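Local coordinates for beta-lactamase domain protein (Burkholderia ambifaria, PDB 5I0P) that binds two zinc ions in a metallo-beta-lactamase fold and is probably a metal-dependent hydrolase, its natural substrate not established, at residues Arg38-Pro43 / Glu83-Arg88; Leu96-Thr101 / Trp113-Gly118. All blocks are in the same frame, centred on the assembly; numbering follows the deposited sequence.

Contact 1 of 2, residues Arg38-Pro43 / Glu83-Arg88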
ATOM      1  N   ARG A  38      -8.847  10.813 -12.713  1.00 36.42           N
ATOM      2  CA  ARG A  38      -9.304   9.645 -13.459  1.00 36.35           C
ATOM      3  C   ARG A  38      -8.828   8.349 -12.813  1.00 36.07           C
ATOM      4  O   ARG A  38      -7.697   8.252 -12.314  1.00 36.16           O
ATOM      5  CB  ARG A  38      -8.833   9.724 -14.895  1.00 33.48           C
ATOM      6  CG  ARG A  38      -9.480  10.862 -15.674  1.00 36.91           C
ATOM      7  CD  ARG A  38      -9.193  10.669 -17.157  1.00 43.05           C
ATOM      8  NE  ARG A  38      -9.646  11.757 -18.015  1.00 55.07           N
ATOM      9  CZ  ARG A  38      -9.290  11.852 -19.296  1.00 61.05           C
ATOM     10  NH1 ARG A  38      -8.493  10.922 -19.818  1.00 71.62           N
ATOM     11  NH2 ARG A  38      -9.706  12.860 -20.055  1.00 47.89           N
ATOM     12  N   TRP A  39      -9.730   7.378 -12.793  1.00 38.25           N
ATOM     13  CA  TRP A  39      -9.546   6.077 -12.152  1.00 30.38           C
ATOM     14  C   TRP A  39      -9.276   5.039 -13.237  1.00 30.11           C
ATOM     15  O   TRP A  39     -10.048   4.914 -14.190  1.00 33.49           O
ATOM     16  CB  TRP A  39     -10.798   5.747 -11.330  1.00 25.41           C
ATOM     17  CG  TRP A  39     -10.925   4.343 -10.758  1.00 29.98           C
ATOM     18  CD1 TRP A  39      -9.927   3.439 -10.533  1.00 27.72           C
ATOM     19  CD2 TRP A  39     -12.142   3.702 -10.348  1.00 27.05           C
ATOM     20  NE1 TRP A  39     -10.441   2.283 -10.013  1.00 27.76           N
ATOM     21  CE2 TRP A  39     -11.797   2.409  -9.889  1.00 31.54           C
ATOM     22  CE3 TRP A  39     -13.494   4.094 -10.337  1.00 25.60           C
ATOM     23  CZ2 TRP A  39     -12.756   1.495  -9.405  1.00 23.84           C
ATOM     24  CZ3 TRP A  39     -14.437   3.207  -9.863  1.00 25.61           C
ATOM     25  CH2 TRP A  39     -14.063   1.911  -9.411  1.00 24.75           C
ATOM     26  N   LEU A  40      -8.162   4.341 -13.122  1.00 25.11           N
ATOM     27  CA  LEU A  40      -7.858   3.190 -13.950  1.00 25.41           C
ATOM     28  C   LEU A  40      -7.845   1.960 -13.061  1.00 24.32           C
ATOM     29  O   LEU A  40      -7.488   2.038 -11.872  1.00 26.85           O
ATOM     30  CB  LEU A  40      -6.489   3.271 -14.601  1.00 42.23           C
ATOM     31  CG  LEU A  40      -5.658   4.409 -15.172  1.00 50.19           C
ATOM     32  CD1 LEU A  40      -5.571   5.690 -14.341  1.00 46.28           C
ATOM     33  CD2 LEU A  40      -4.299   3.766 -15.254  1.00 50.22           C
ATOM     34  N   ARG A  41      -8.171   0.806 -13.637  1.00 25.07           N
ATOM     35  CA  ARG A  41      -8.084  -0.438 -12.876  1.00 28.47           C
ATOM     36  C   ARG A  41      -7.294  -1.463 -13.665  1.00 26.58           C
ATOM     37  O   ARG A  41      -7.605  -1.729 -14.825  1.00 28.67           O
ATOM     38  CB  ARG A  41      -9.467  -0.999 -12.512  1.00 33.65           C
ATOM     39  CG  ARG A  41      -9.390  -2.374 -11.873  1.00 40.45           C
ATOM     40  CD  ARG A  41     -10.778  -2.912 -11.475  1.00 43.93           C
ATOM     41  NE  ARG A  41     -11.100  -2.262 -10.231  1.00 44.68           N
ATOM     42  CZ  ARG A  41     -11.455  -2.850  -9.102  1.00 33.90           C
ATOM     43  NH1 ARG A  41     -11.598  -4.163  -9.007  1.00 29.70           N
ATOM     44  NH2 ARG A  41     -11.669  -2.078  -8.055  1.00 36.10           N
ATOM     45  N   MET A  42      -6.260  -2.017 -13.047  1.00 28.51           N
ATOM     46  CA  MET A  42      -5.404  -2.973 -13.721  1.00 24.77           C
ATOM     47  C   MET A  42      -5.580  -4.387 -13.152  1.00 30.18           C
ATOM     48  O   MET A  42      -5.735  -4.566 -11.938  1.00 25.20           O
ATOM     49  CB  MET A  42      -3.933  -2.559 -13.600  1.00 25.38           C
ATOM     50  CG  MET A  42      -3.566  -1.270 -14.417  1.00 26.82           C
ATOM     51  SD  MET A  42      -3.761  -1.536 -16.222  1.00 35.73           S
ATOM     52  CE  MET A  42      -2.883  -0.021 -16.722  1.00 26.45           C
ATOM     53  N   PRO A  43      -5.574  -5.407 -14.001  1.00 31.16           N
ATOM     54  CA  PRO A  43      -5.639  -6.784 -13.494  1.00 31.19           C
ATOM     55  C   PRO A  43      -4.337  -7.198 -12.835  1.00 34.62           C
ATOM     56  O   PRO A  43      -3.250  -6.805 -13.262  1.00 38.19           O
ATOM     57  CB  PRO A  43      -5.879  -7.608 -14.757  1.00 27.17           C
ATOM     58  CG  PRO A  43      -5.169  -6.801 -15.830  1.00 36.60           C
ATOM     59  CD  PRO A  43      -5.472  -5.361 -15.470  1.00 31.62           C
ATOM     60  N   GLU A  83      -0.508   1.159 -22.713  1.00 35.73           N
ATOM     61  CA  GLU A  83      -0.359   1.632 -24.089  1.00 41.81           C
ATOM     62  C   GLU A  83      -1.687   2.067 -24.673  1.00 41.67           C
ATOM     63  O   GLU A  83      -1.744   3.062 -25.400  1.00 49.91           O
ATOM     64  CB  GLU A  83       0.284   0.569 -24.974  1.00 37.63           C
ATOM     65  CG  GLU A  83       1.801   0.498 -24.794  1.00 50.00           C
ATOM     66  CD  GLU A  83       2.494   1.793 -25.186  1.00 47.75           C
ATOM     67  OE1 GLU A  83       3.441   2.177 -24.503  1.00 48.39           O
ATOM     68  OE2 GLU A  83       2.071   2.444 -26.164  1.00 53.81           O
ATOM     69  N   GLN A  84      -2.766   1.361 -24.336  1.00 39.57           N
ATOM     70  CA  GLN A  84      -4.090   1.762 -24.787  1.00 41.71           C
ATOM     71  C   GLN A  84      -4.527   3.070 -24.139  1.00 42.23           C
ATOM     72  O   GLN A  84      -5.154   3.915 -24.792  1.00 45.67           O
ATOM     73  CB  GLN A  84      -5.102   0.660 -24.493  1.00 51.50           C
ATOM     74  CG  GLN A  84      -5.071  -0.493 -25.480  1.00 67.09           C
ATOM     75  CD  GLN A  84      -5.820  -1.726 -24.980  1.00 77.71           C
ATOM     76  OE1 GLN A  84      -6.366  -1.751 -23.862  1.00 84.23           O
ATOM     77  NE2 GLN A  84      -5.833  -2.769 -25.811  1.00 73.05           N
ATOM     78  N   ILE A  85      -4.204   3.266 -22.860  1.00 40.44           N
ATOM     79  CA  ILE A  85      -4.569   4.526 -22.218  1.00 40.33           C
ATOM     80  C   ILE A  85      -3.755   5.677 -22.793  1.00 44.53           C
ATOM     81  O   ILE A  85      -4.272   6.788 -22.974  1.00 39.80           O
ATOM     82  CB  ILE A  85      -4.414   4.420 -20.695  1.00 36.01           C
ATOM     83  CG1 ILE A  85      -5.663   3.758 -20.082  1.00 31.89           C
ATOM     84  CG2 ILE A  85      -4.065   5.805 -20.084  1.00 32.17           C
ATOM     85  CD1 ILE A  85      -5.367   2.657 -19.123  1.00 34.56           C
ATOM     86  N   PHE A  86      -2.479   5.431 -23.101  1.00 43.18           N
ATOM     87  CA  PHE A  86      -1.685   6.449 -23.770  1.00 41.05           C
ATOM     88  C   PHE A  86      -2.312   6.832 -25.095  1.00 47.18           C
ATOM     89  O   PHE A  86      -2.334   8.013 -25.467  1.00 48.69           O
ATOM     90  CB  PHE A  86      -0.260   5.945 -24.018  1.00 42.24           C
ATOM     91  CG  PHE A  86       0.496   5.538 -22.776  1.00 35.21           C
ATOM     92  CD1 PHE A  86       0.183   6.079 -21.531  1.00 33.61           C
ATOM     93  CD2 PHE A  86       1.553   4.646 -22.875  1.00 34.99           C
ATOM     94  CE1 PHE A  86       0.921   5.720 -20.384  1.00 31.81           C
ATOM     95  CE2 PHE A  86       2.308   4.289 -21.751  1.00 34.83           C
ATOM     96  CZ  PHE A  86       1.989   4.819 -20.499  1.00 33.25           C
ATOM     97  N   ASP A  87      -2.845   5.846 -25.819  1.00 46.47           N
ATOM     98  CA  ASP A  87      -3.319   6.121 -27.167  1.00 43.63           C
ATOM     99  C   ASP A  87      -4.673   6.811 -27.172  1.00 46.09           C
ATOM    100  O   ASP A  87      -4.938   7.659 -28.032  1.00 46.33           O
ATOM    101  CB  ASP A  87      -3.367   4.835 -27.993  1.00 44.44           C
ATOM    102  CG  ASP A  87      -1.979   4.364 -28.416  1.00 55.05           C
ATOM    103  OD1 ASP A  87      -1.802   3.181 -28.769  1.00 60.22           O
ATOM    104  OD2 ASP A  87      -1.064   5.201 -28.454  1.00 57.71           O
ATOM    105  N   ARG A  88      -5.544   6.477 -26.229  1.00 50.26           N
ATOM    106  CA  ARG A  88      -6.939   6.857 -26.361  1.00 43.55           C
ATOM    107  C   ARG A  88      -7.453   7.765 -25.263  1.00 48.69           C
ATOM    108  O   ARG A  88      -8.513   8.361 -25.458  1.00 43.57           O
ATOM    109  CB  ARG A  88      -7.819   5.606 -26.414  1.00 43.42           C
TER
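Ile85 points the end of its longer branch from helix 76-88 at strand 37-43, where Leu40 and Met42 receive it. This is the helix-on-sheet layer of the metallo-beta-lactamase fold, and the contact is wholly apolar and buried. The two branched side chains cross obliquely: CD2 of Leu40 lies 4.2 Å from CD1 of Ile85, one methyl against another at van der Waals distance. In Ile85 a chi1 of -83° sets CG1 beside the backbone N, and the next torsion carries CD1 on to Leu40 and Met42, while the shorter CG2 stands anti to that N. Isoleucine suits the spot because its longer branch gives the reach to the sheet.

Leu40 and Met42, two apart on the strand, both bring side chains to this helix, whereas Arg41 between them points away. Leucine fits the nearer position, its CB already directed at the helix. Methionine suits the next, where an unbranched, flexible chain can turn its terminal methyl toward the helix. The strand is held in the sheet by backbone hydrogen bonds between Leu40 and Leu53 and between Met42 and Ile51, and Trp82, three residues before Ile85, also packs on Leu40 and Met42. The second touch on Ile85 CD1 is made by the S-methyl carbon CE of Met42, at 4.4 Å.

Contact 2 of 2, residues Leu96-Thr101 / Trp113-Gly118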
ATOM      1  N   LEU A  96       3.628  13.893 -17.131  1.00 40.33           N
ATOM      2  CA  LEU A  96       4.594  14.871 -16.630  1.00 42.33           C
ATOM      3  C   LEU A  96       5.505  14.313 -15.541  1.00 43.54           C
ATOM      4  O   LEU A  96       6.615  14.821 -15.357  1.00 43.15           O
ATOM      5  CB  LEU A  96       3.867  16.122 -16.104  1.00 37.81           C
ATOM      6  CG  LEU A  96       2.936  16.801 -17.119  1.00 43.66           C
ATOM      7  CD1 LEU A  96       2.135  17.976 -16.528  1.00 38.97           C
ATOM      8  CD2 LEU A  96       3.761  17.257 -18.307  1.00 52.59           C
ATOM      9  N   ARG A  97       5.069  13.287 -14.824  1.00 43.52           N
ATOM     10  CA  ARG A  97       5.836  12.698 -13.738  1.00 39.22           C
ATOM     11  C   ARG A  97       5.076  11.460 -13.273  1.00 37.87           C
ATOM     12  O   ARG A  97       3.878  11.307 -13.532  1.00 32.82           O
ATOM     13  CB  ARG A  97       6.053  13.688 -12.574  1.00 34.07           C
ATOM     14  CG  ARG A  97       4.782  14.193 -11.924  1.00 29.10           C
ATOM     15  CD  ARG A  97       5.020  15.112 -10.763  1.00 29.25           C
ATOM     16  NE  ARG A  97       3.840  15.943 -10.578  1.00 35.87           N
ATOM     17  CZ  ARG A  97       3.779  17.015  -9.798  1.00 41.17           C
ATOM     18  NH1 ARG A  97       4.856  17.388  -9.111  1.00 50.34           N
ATOM     19  NH2 ARG A  97       2.660  17.739  -9.735  1.00 37.97           N
ATOM     20  N   VAL A  98       5.793  10.564 -12.617  1.00 28.10           N
ATOM     21  CA  VAL A  98       5.191   9.376 -12.044  1.00 31.21           C
ATOM     22  C   VAL A  98       5.378   9.436 -10.528  1.00 35.28           C
ATOM     23  O   VAL A  98       6.514   9.535 -10.029  1.00 28.35           O
ATOM     24  CB  VAL A  98       5.787   8.096 -12.634  1.00 29.74           C
ATOM     25  CG1 VAL A  98       5.158   6.902 -11.983  1.00 23.65           C
ATOM     26  CG2 VAL A  98       5.581   8.077 -14.148  1.00 31.84           C
ATOM     27  N   LEU A  99       4.267   9.387  -9.804  1.00 30.80           N
ATOM     28  CA  LEU A  99       4.264   9.393  -8.357  1.00 30.35           C
ATOM     29  C   LEU A  99       3.885   8.005  -7.858  1.00 34.24           C
ATOM     30  O   LEU A  99       2.988   7.373  -8.411  1.00 41.91           O
ATOM     31  CB  LEU A  99       3.292  10.450  -7.869  1.00 31.43           C
ATOM     32  CG  LEU A  99       3.430  10.932  -6.451  1.00 35.56           C
ATOM     33  CD1 LEU A  99       2.910  12.339  -6.335  1.00 23.73           C
ATOM     34  CD2 LEU A  99       2.634   9.970  -5.535  1.00 37.20           C
ATOM     35  N   VAL A 100       4.575   7.517  -6.827  1.00 34.18           N
ATOM     36  CA  VAL A 100       4.369   6.161  -6.317  1.00 28.89           C
ATOM     37  C   VAL A 100       4.119   6.181  -4.805  1.00 24.85           C
ATOM     38  O   VAL A 100       4.900   6.762  -4.043  1.00 21.71           O
ATOM     39  CB  VAL A 100       5.557   5.248  -6.666  1.00 26.66           C
ATOM     40  CG1 VAL A 100       5.449   3.917  -5.906  1.00 25.65           C
ATOM     41  CG2 VAL A 100       5.584   5.033  -8.171  1.00 24.08           C
ATOM     42  N   THR A 101       3.044   5.518  -4.371  1.00 18.67           N
ATOM     43  CA  THR A 101       2.685   5.550  -2.958  1.00 22.67           C
ATOM     44  C   THR A 101       3.681   4.779  -2.086  1.00 25.12           C
ATOM     45  O   THR A 101       3.974   5.186  -0.951  1.00 23.06           O
ATOM     46  CB  THR A 101       1.257   5.001  -2.768  1.00 18.92           C
ATOM     47  OG1 THR A 101       1.146   3.674  -3.303  1.00 23.59           O
ATOM     48  CG2 THR A 101       0.235   5.885  -3.415  1.00 18.41           C
ATOM     49  N   TRP A 113       9.511   1.800 -16.549  1.00 39.71           N
ATOM     50  CA  TRP A 113       8.889   1.755 -17.875  1.00 35.79           C
ATOM     51  C   TRP A 113       8.035   2.987 -18.143  1.00 33.73           C
ATOM     52  O   TRP A 113       8.113   3.587 -19.223  1.00 32.01           O
ATOM     53  CB  TRP A 113       8.026   0.506 -17.974  1.00 34.52           C
ATOM     54  CG  TRP A 113       7.412   0.258 -19.300  1.00 38.75           C
ATOM     55  CD1 TRP A 113       8.024  -0.272 -20.391  1.00 34.91           C
ATOM     56  CD2 TRP A 113       6.039   0.459 -19.667  1.00 35.23           C
ATOM     57  NE1 TRP A 113       7.125  -0.401 -21.409  1.00 39.05           N
ATOM     58  CE2 TRP A 113       5.897   0.030 -20.984  1.00 38.98           C
ATOM     59  CE3 TRP A 113       4.920   0.957 -19.002  1.00 35.02           C
ATOM     60  CZ2 TRP A 113       4.684   0.116 -21.672  1.00 43.66           C
ATOM     61  CZ3 TRP A 113       3.696   1.022 -19.699  1.00 29.90           C
ATOM     62  CH2 TRP A 113       3.602   0.603 -21.001  1.00 33.70           C
ATOM     63  N   LEU A 114       7.209   3.378 -17.164  1.00 35.93           N
ATOM     64  CA  LEU A 114       6.404   4.585 -17.310  1.00 31.66           C
ATOM     65  C   LEU A 114       7.271   5.821 -17.421  1.00 34.13           C
ATOM     66  O   LEU A 114       7.100   6.630 -18.338  1.00 40.64           O
ATOM     67  CB  LEU A 114       5.452   4.739 -16.122  1.00 31.70           C
ATOM     68  CG  LEU A 114       4.271   3.773 -16.139  1.00 33.84           C
ATOM     69  CD1 LEU A 114       3.416   3.986 -14.913  1.00 37.96           C
ATOM     70  CD2 LEU A 114       3.462   3.909 -17.388  1.00 27.51           C
ATOM     71  N   CYS A 115       8.243   5.959 -16.512  1.00 40.57           N
ATOM     72  CA  CYS A 115       9.087   7.140 -16.491  1.00 38.36           C
ATOM     73  C   CYS A 115       9.754   7.357 -17.823  1.00 44.12           C
ATOM     74  O   CYS A 115       9.949   8.506 -18.244  1.00 44.24           O
ATOM     75  CB  CYS A 115      10.161   6.995 -15.427  1.00 36.59           C
ATOM     76  SG  CYS A 115       9.554   7.360 -13.850  1.00 41.47           S
ATOM     77  N   GLU A 116      10.092   6.265 -18.501  1.00 43.96           N
ATOM     78  CA  GLU A 116      10.851   6.339 -19.727  1.00 45.75           C
ATOM     79  C   GLU A 116       9.984   6.295 -20.968  1.00 43.09           C
ATOM     80  O   GLU A 116      10.515   6.172 -22.088  1.00 36.77           O
ATOM     81  CB  GLU A 116      11.903   5.254 -19.713  1.00 44.91           C
ATOM     82  CG  GLU A 116      13.153   5.824 -19.079  1.00 51.99           C
ATOM     83  CD  GLU A 116      14.080   4.740 -18.720  1.00 70.07           C
ATOM     84  OE1 GLU A 116      13.880   3.631 -19.273  1.00 76.38           O
ATOM     85  OE2 GLU A 116      14.973   4.976 -17.875  1.00 76.96           O
ATOM     86  N   GLY A 117       8.669   6.418 -20.796  1.00 40.50           N
ATOM     87  CA  GLY A 117       7.775   6.646 -21.909  1.00 46.23           C
ATOM     88  C   GLY A 117       7.096   5.420 -22.469  1.00 45.90           C
ATOM     89  O   GLY A 117       6.539   5.501 -23.566  1.00 52.14           O
ATOM     90  N   GLY A 118       7.122   4.293 -21.757  1.00 39.15           N
ATOM     91  CA  GLY A 118       6.433   3.126 -22.247  1.00 36.43           C
ATOM     92  C   GLY A 118       7.111   2.556 -23.484  1.00 45.25           C
ATOM     93  O   GLY A 118       8.244   2.904 -23.834  1.00 41.05           O
TER
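With chi1 at 179°, Val98 holds CG1 anti to its backbone N and turns CG2, beside that N, to the helix that ends at Cys115. On the helix, Cys115 keeps SG anti to its own carbonyl carbon (chi1 -80°), which brings the sulfur alongside the valine. Leu114 meets the strand through CB, the root of its side chain.

The valine therefore touches two consecutive helix residues. Its CG2 rests 3.9 Å from CB of Leu114, the two side chains crossing at about a right angle. The sulfur SG of Cys115 lies 4.0 Å from CB of Val98 and equally near CG2, so it packs against the branch point as well as a methyl. Where the backbones come within 6.3 Å, CA of Val98 to CA of Cys115, compact side chains are apt: valine is compact and its beta-branching suits an extended backbone, and cysteine has a short side chain ending in a large, polarisable sulfur. Cys115 also rests on Leu127 of the neighbouring strand 126-130.

The helix stops just beyond the contact in a Schellman motif. Gly118 N bonds Trp113 O at 2.8 Å and Gly117 N bonds Leu114 O at 2.9 Å. Gly117 is the C-prime residue; at its backbone angles a CB would run into the carbonyl O of Glu116, so glycine is suited to the place. The chain then folds back until CA of Gly118 sits over the centre of the Trp113 ring, 3.4 Å above its plane. A short helix laid on an interior strand, parallel to both neighbours, and joined to it through the zinc-binding HxHxDH motif is characteristic of the metallo-beta-lactamase fold.

Both contacts seat a helix on the same seven-stranded mixed sheet, contact 1 on strand 37-43 and contact 2 on strand 95-99, with their centres about 13 Å apart. The helices also meet each other: CZ of Phe86 comes within 3.6 Å of CD2 of Leu114, so the layer is continuous from one contact to the next. Both lie a shell or more away from the dinuclear zinc site. The side chain of Met42 is about 11 Å from a zinc ion, and that of Val98 about 9 Å from that of His107. Between the segments of contact 2 the chain supplies His102 and His104 to one zinc, Asp106 and His107 to the other.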